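Local coordinates for pollen-specific leucine-rich repeat extensin-like protein 1 (Arabidopsis thaliana, PDB 6TME), which binds RALF peptide signals such as RALF4 and probably acts in cell-wall signalling during pollen tube growth, at residues 312-318 against 335-341; 297-303 against 319-325. All coordinates share one frame. Numbering follows the deposited sequence.

Both contacts join successive turns of the leucine-rich-repeat solenoid near its C-terminal end. From the N terminus come 297-303, 312-318, 319-325 and 335-341. Interaction 2 is completed first, when 319-325 returns beside 297-303 and closes a 15-residue loop. Interaction 1 follows as 335-341 reaches 312-318, closing 16 residues. Because 312-318 lies inside the first loop and 319-325 inside the second, they cross rather than nest. Interaction 1 starts in the long sheet (310-312, 334-336); interaction 2 lies in the small one (297-298, 317-321). Phe335 packs on Ser324 and Cys325, and the carboxylates of Glu321 and Asp337 come close (OE2 to OD2 2.7 Å) beside Arg345, which salt-bridges Asp337 and forms a long, weak ion pair with Glu321.

Interaction 1. Residues 312-318 against 335-341; sequences TFSYNFF and FDDTSNC. With NAG (2-acetamido-2-deoxy-beta-D-glucopyranose), chain E; NAG (2-acetamido-2-deoxy-beta-D-glucopyranose), chain B; SO4 (sulfate ion), chain Q.
Residues 312-318 and 335-341 run parallel, 24 residues apart, as equivalent positions of consecutive leucine-rich repeats. Thr312 forms a parallel bridge with Asp336 (CA-CA 4.7 Å), and Phe313 N donates to Asp336 O (3.0 Å). Each strand then turns at a residue with left-handed backbone angles, Tyr315 (52/62) and Ser339 (60/54). Through the turn, Tyr315 N donates to Thr338 O (2.7 Å) and Asn316 N to Ser339 O (3.2 Å); Cys341 N donates to Phe318 O (2.7 Å). The centre is Asn340 (chi1 -88°, chi2 -70°): its ND2 donates to Phe313 O (3.0 Å), its OD1 accepts from Phe318 N (3.0 Å). Asn316 ND2 also donates to Phe313 O (3.0 Å), while Asn316 OD1 accepts from Phe294 N, one repeat earlier. Ser339 CB sits over the Tyr315 ring, a CH-pi contact. The acceptors Asn316 O and Ser339 O, 3.2 Å apart, share Lys349 NZ. Buried asparagine amides thus satisfy backbone groups that the turns expose, as the recurrent Asn of the leucine-rich-repeat consensus characteristically does.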
# COMPACT_ATOMS: atom_id res chain seq x y z
N THR A 312 6.33 -14.02 -13.59
CA THR A 312 7.78 -13.82 -13.52
C THR A 312 8.32 -14.71 -12.40
O THR A 312 7.94 -14.55 -11.24
CB THR A 312 8.09 -12.35 -13.21
OG1 THR A 312 7.55 -11.50 -14.23
CG2 THR A 312 9.60 -12.10 -13.04
N PHE A 313 9.18 -15.66 -12.75
CA PHE A 313 9.76 -16.55 -11.75
C PHE A 313 11.27 -16.64 -11.92
O PHE A 313 11.90 -17.63 -11.54
CB PHE A 313 9.11 -17.94 -11.79
CG PHE A 313 8.99 -18.55 -13.18
CD1 PHE A 313 8.01 -18.11 -14.07
CD2 PHE A 313 9.83 -19.58 -13.56
CE1 PHE A 313 7.90 -18.68 -15.34
CE2 PHE A 313 9.72 -20.17 -14.82
CZ PHE A 313 8.76 -19.72 -15.71
N SER A 314 11.86 -15.58 -12.47
CA SER A 314 13.27 -15.55 -12.78
C SER A 314 14.11 -15.44 -11.50
O SER A 314 13.61 -15.10 -10.43
CB SER A 314 13.54 -14.38 -13.73
OG SER A 314 13.36 -13.18 -13.04
N TYR A 315 15.42 -15.70 -11.63
CA TYR A 315 16.36 -15.65 -10.51
C TYR A 315 15.86 -16.47 -9.33
O TYR A 315 15.60 -15.95 -8.23
CB TYR A 315 16.63 -14.21 -10.08
CG TYR A 315 17.29 -13.47 -11.18
CD1 TYR A 315 18.67 -13.53 -11.34
CD2 TYR A 315 16.54 -12.76 -12.11
CE1 TYR A 315 19.30 -12.88 -12.38
CE2 TYR A 315 17.16 -12.10 -13.16
CZ TYR A 315 18.54 -12.17 -13.29
OH TYR A 315 19.16 -11.52 -14.32
N ASN A 316 15.73 -17.77 -9.58
CA ASN A 316 15.41 -18.77 -8.56
C ASN A 316 16.25 -20.00 -8.86
O ASN A 316 17.27 -19.94 -9.56
CB ASN A 316 13.89 -19.02 -8.55
CG ASN A 316 13.14 -17.90 -7.84
OD1 ASN A 316 13.27 -17.73 -6.64
ND2 ASN A 316 12.39 -17.09 -8.60
N PHE A 317 15.85 -21.16 -8.33
CA PHE A 317 16.54 -22.40 -8.70
C PHE A 317 15.55 -23.46 -9.19
O PHE A 317 15.64 -24.63 -8.81
CB PHE A 317 17.34 -22.97 -7.53
CG PHE A 317 18.34 -22.01 -6.95
CD1 PHE A 317 19.66 -22.06 -7.34
CD2 PHE A 317 17.96 -21.07 -6.01
CE1 PHE A 317 20.59 -21.20 -6.81
CE2 PHE A 317 18.88 -20.21 -5.47
CZ PHE A 317 20.20 -20.27 -5.88
N PHE A 318 14.58 -23.06 -10.01
CA PHE A 318 13.70 -24.05 -10.62
C PHE A 318 14.51 -24.94 -11.58
O PHE A 318 15.34 -24.44 -12.36
CB PHE A 318 12.55 -23.35 -11.34
CG PHE A 318 11.65 -22.53 -10.42
CD1 PHE A 318 10.80 -23.16 -9.50
CD2 PHE A 318 11.64 -21.15 -10.48
CE1 PHE A 318 9.97 -22.41 -8.66
CE2 PHE A 318 10.83 -20.40 -9.64
CZ PHE A 318 9.99 -21.02 -8.73
N PHE A 335 5.79 -14.72 -19.64
CA PHE A 335 6.56 -15.48 -18.68
C PHE A 335 7.99 -14.98 -18.67
O PHE A 335 8.45 -14.32 -19.60
CB PHE A 335 6.52 -16.98 -18.97
CG PHE A 335 5.14 -17.55 -18.99
CD1 PHE A 335 4.44 -17.75 -17.81
CD2 PHE A 335 4.53 -17.89 -20.20
CE1 PHE A 335 3.16 -18.29 -17.82
CE2 PHE A 335 3.25 -18.43 -20.22
CZ PHE A 335 2.56 -18.63 -19.02
N ASP A 336 8.70 -15.28 -17.59
CA ASP A 336 10.10 -14.89 -17.47
C ASP A 336 10.79 -15.92 -16.58
O ASP A 336 10.43 -16.08 -15.41
CB ASP A 336 10.20 -13.48 -16.90
CG ASP A 336 11.62 -12.96 -16.81
OD1 ASP A 336 12.57 -13.73 -17.06
OD2 ASP A 336 11.79 -11.77 -16.46
N ASP A 337 11.77 -16.65 -17.16
CA ASP A 337 12.43 -17.75 -16.46
C ASP A 337 13.95 -17.62 -16.45
O ASP A 337 14.65 -18.60 -16.21
CB ASP A 337 12.01 -19.11 -17.06
CG ASP A 337 12.53 -19.34 -18.51
OD1 ASP A 337 13.18 -18.45 -19.13
OD2 ASP A 337 12.25 -20.44 -19.04
N THR A 338 14.45 -16.41 -16.69
CA THR A 338 15.88 -16.11 -16.64
C THR A 338 16.52 -16.53 -15.31
O THR A 338 15.94 -16.32 -14.24
CB THR A 338 16.06 -14.60 -16.84
OG1 THR A 338 15.45 -14.21 -18.07
CG2 THR A 338 17.52 -14.19 -16.82
N SER A 339 17.72 -17.10 -15.40
CA SER A 339 18.54 -17.41 -14.24
C SER A 339 17.84 -18.37 -13.30
O SER A 339 17.68 -18.11 -12.11
CB SER A 339 18.95 -16.15 -13.49
OG SER A 339 19.97 -16.46 -12.56
N ASN A 340 17.41 -19.49 -13.86
CA ASN A 340 17.01 -20.60 -13.02
C ASN A 340 17.97 -21.76 -13.28
O ASN A 340 19.13 -21.54 -13.64
CB ASN A 340 15.56 -20.96 -13.31
CG ASN A 340 14.58 -20.16 -12.46
OD1 ASN A 340 14.48 -20.36 -11.25
ND2 ASN A 340 13.89 -19.23 -13.08
N CYS A 341 17.50 -23.00 -13.11
CA CYS A 341 18.31 -24.17 -13.39
C CYS A 341 17.64 -25.05 -14.43
O CYS A 341 17.44 -26.25 -14.19
CB CYS A 341 18.51 -24.97 -12.09
SG CYS A 341 19.32 -24.03 -10.80
C1 NAG E . 5.67 -8.29 -15.86
C2 NAG E . 5.71 -6.84 -16.35
C3 NAG E . 7.12 -6.28 -16.24
C4 NAG E . 7.61 -6.38 -14.80
C5 NAG E . 7.54 -7.83 -14.32
C6 NAG E . 7.79 -7.95 -12.83
C7 NAG E . 3.92 -6.51 -18.01
C8 NAG E . 3.59 -6.41 -19.47
N2 NAG E . 5.21 -6.72 -17.71
O3 NAG E . 7.12 -4.91 -16.63
O4 NAG E . 8.92 -5.84 -14.65
O5 NAG E . 6.22 -8.36 -14.53
O6 NAG E . 6.68 -7.46 -12.09
O7 NAG E . 3.05 -6.41 -17.14
C1 NAG B . 12.52 -5.08 -13.46
C2 NAG B . 11.30 -6.01 -13.40
C3 NAG B . 10.15 -5.42 -14.22
C4 NAG B . 9.89 -3.97 -13.81
C5 NAG B . 11.17 -3.15 -13.78
C6 NAG B . 10.99 -1.78 -13.17
C7 NAG B . 11.70 -8.41 -13.07
C8 NAG B . 12.09 -9.71 -13.73
N2 NAG B . 11.65 -7.34 -13.88
O1 NAG B . 13.56 -5.61 -12.70
O4 NAG B . 9.01 -3.38 -14.76
O5 NAG B . 12.16 -3.81 -12.98
O6 NAG B . 12.20 -1.30 -12.60
O7 NAG B . 11.45 -8.34 -11.87
S SO4 Q . 15.09 -10.39 -17.33
O1 SO4 Q . 16.49 -10.00 -17.16
O2 SO4 Q . 14.28 -9.22 -17.65
O3 SO4 Q . 14.96 -11.35 -18.43
O4 SO4 Q . 14.59 -10.99 -16.09

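Interaction 2. Residues 297-303 against 319-325. With SO4 (sulfate ion), chain K.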
# COMPACT_ATOMS: atom_id res chain seq x y z
N PHE A 297 9.68 -27.61 -9.57
CA PHE A 297 8.98 -27.59 -10.84
C PHE A 297 7.95 -26.47 -10.87
O PHE A 297 7.32 -26.17 -9.85
CB PHE A 297 8.30 -28.95 -11.09
CG PHE A 297 8.41 -29.43 -12.49
CD1 PHE A 297 9.55 -30.09 -12.92
CD2 PHE A 297 7.38 -29.20 -13.40
CE1 PHE A 297 9.66 -30.51 -14.23
CE2 PHE A 297 7.48 -29.62 -14.71
CZ PHE A 297 8.63 -30.28 -15.13
N VAL A 298 7.83 -25.82 -12.02
CA VAL A 298 6.72 -24.91 -12.31
C VAL A 298 5.81 -25.64 -13.29
O VAL A 298 6.21 -25.93 -14.43
CB VAL A 298 7.19 -23.57 -12.89
CG1 VAL A 298 5.99 -22.67 -13.18
CG2 VAL A 298 8.20 -22.88 -11.95
N THR A 299 4.59 -25.95 -12.85
CA THR A 299 3.64 -26.79 -13.56
C THR A 299 2.60 -25.93 -14.27
O THR A 299 2.46 -24.73 -14.03
CB THR A 299 2.93 -27.71 -12.57
OG1 THR A 299 2.16 -26.90 -11.68
CG2 THR A 299 3.94 -28.47 -11.75
N ASP A 300 1.82 -26.58 -15.14
CA ASP A 300 0.71 -25.87 -15.77
C ASP A 300 -0.48 -25.76 -14.84
O ASP A 300 -1.45 -25.07 -15.18
CB ASP A 300 0.31 -26.55 -17.08
CG ASP A 300 -0.12 -27.98 -16.89
OD1 ASP A 300 0.14 -28.53 -15.79
OD2 ASP A 300 -0.72 -28.55 -17.82
N ASN A 301 -0.44 -26.43 -13.69
CA ASN A 301 -1.35 -26.11 -12.59
C ASN A 301 -1.41 -24.61 -12.38
O ASN A 301 -2.47 -24.04 -12.13
CB ASN A 301 -0.86 -26.81 -11.32
CG ASN A 301 -1.98 -27.30 -10.47
OD1 ASN A 301 -3.12 -27.41 -10.92
ND2 ASN A 301 -1.66 -27.62 -9.21
N ILE A 302 -0.26 -23.95 -12.53
CA ILE A 302 -0.11 -22.53 -12.27
C ILE A 302 -0.11 -21.73 -13.57
O ILE A 302 -0.81 -20.73 -13.70
CB ILE A 302 1.17 -22.31 -11.45
CG1 ILE A 302 1.02 -22.94 -10.07
CG2 ILE A 302 1.52 -20.84 -11.37
CD1 ILE A 302 2.31 -23.19 -9.35
N CYS A 303 0.66 -22.18 -14.56
CA CYS A 303 0.85 -21.42 -15.79
C CYS A 303 -0.40 -21.35 -16.66
O CYS A 303 -0.45 -20.51 -17.57
CB CYS A 303 2.01 -22.01 -16.59
SG CYS A 303 3.60 -21.88 -15.71
N ASN A 319 14.29 -26.25 -11.50
CA ASN A 319 14.98 -27.19 -12.37
C ASN A 319 14.04 -27.85 -13.37
O ASN A 319 14.49 -28.71 -14.14
CB ASN A 319 15.72 -28.26 -11.55
CG ASN A 319 14.79 -29.16 -10.72
OD1 ASN A 319 13.58 -28.93 -10.64
ND2 ASN A 319 15.36 -30.18 -10.12
N GLY A 320 12.76 -27.47 -13.41
CA GLY A 320 11.85 -27.94 -14.43
C GLY A 320 10.71 -26.96 -14.62
O GLY A 320 10.33 -26.23 -13.69
N GLU A 321 10.16 -26.93 -15.83
CA GLU A 321 8.98 -26.12 -16.08
C GLU A 321 8.11 -26.80 -17.13
O GLU A 321 8.62 -27.44 -18.05
CB GLU A 321 9.32 -24.70 -16.54
CG GLU A 321 10.14 -24.61 -17.81
CD GLU A 321 10.46 -23.16 -18.19
OE1 GLU A 321 9.93 -22.24 -17.53
OE2 GLU A 321 11.24 -22.93 -19.13
N ALA A 322 6.80 -26.66 -16.97
CA ALA A 322 5.88 -27.12 -17.99
C ALA A 322 6.07 -26.34 -19.29
O ALA A 322 6.53 -25.20 -19.30
CB ALA A 322 4.44 -26.97 -17.49
N GLN A 323 5.70 -26.98 -20.40
CA GLN A 323 5.84 -26.33 -21.70
C GLN A 323 4.98 -25.08 -21.79
O GLN A 323 5.35 -24.11 -22.46
CB GLN A 323 5.46 -27.30 -22.83
CG GLN A 323 6.19 -28.64 -22.78
CD GLN A 323 5.88 -29.52 -23.98
OE1 GLN A 323 5.20 -29.10 -24.92
NE2 GLN A 323 6.39 -30.75 -23.95
N SER A 324 3.84 -25.07 -21.12
CA SER A 324 3.01 -23.87 -21.15
C SER A 324 3.54 -22.77 -20.25
O SER A 324 2.97 -21.68 -20.25
CB SER A 324 1.57 -24.23 -20.78
OG SER A 324 1.53 -24.88 -19.52
N CYS A 325 4.62 -23.00 -19.50
CA CYS A 325 5.30 -21.97 -18.72
C CYS A 325 6.43 -21.30 -19.48
O CYS A 325 7.11 -20.45 -18.90
CB CYS A 325 5.91 -22.56 -17.45
SG CYS A 325 4.75 -23.43 -16.46
S SO4 K . 1.19 -28.23 -21.15
O1 SO4 K . 0.87 -27.53 -22.40
O2 SO4 K . 2.39 -27.66 -20.55
O3 SO4 K . 1.44 -29.64 -21.45
O4 SO4 K . 0.07 -28.13 -20.22
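Parallel strand pairing places Phe297 opposite Gly320 and Val298 opposite Glu321 (CA-CA 4.6 Å for both). Two backbone hydrogen bonds hold the pair, both made by Val298: its N donates to Gly320 O at 3.0 Å, and its O accepts from Ala322 N at 2.7 Å. CA-H...O contacts support them, from Phe297 CA to Gly320 O and from Glu321 CA to Val298 O. A sulfate, probably from crystallisation, accepts at O2 from Ser324 N (3.0 Å) and Ser324 OG (3.1 Å).

The covalent tie is the disulfide between Cys303 SG and Cys325 SG (2.1 Å, chi3 108°). It ties the two segments beyond the end of their strand pairing; Val298 CG1 packs on Cys325 SG at 3.6 Å.

Among the packing contacts, the Phe297 ring lies with one face over the Gly320-Glu321 peptide, CE1 reaching Gly320 CA at 3.4 Å. Glycine suits this place because a CB there would clash with the ring. Small Ala322 fits against the start of the helix, its CB 3.5 Å from Asp300 N.

Thr299 is the N-cap of helix 300-303, while 323-325 forms a 3-10 turn. On the inner side Val298, Ile302 and Cys303 pack on Phe311 of strand 310-312, across the solenoid interior.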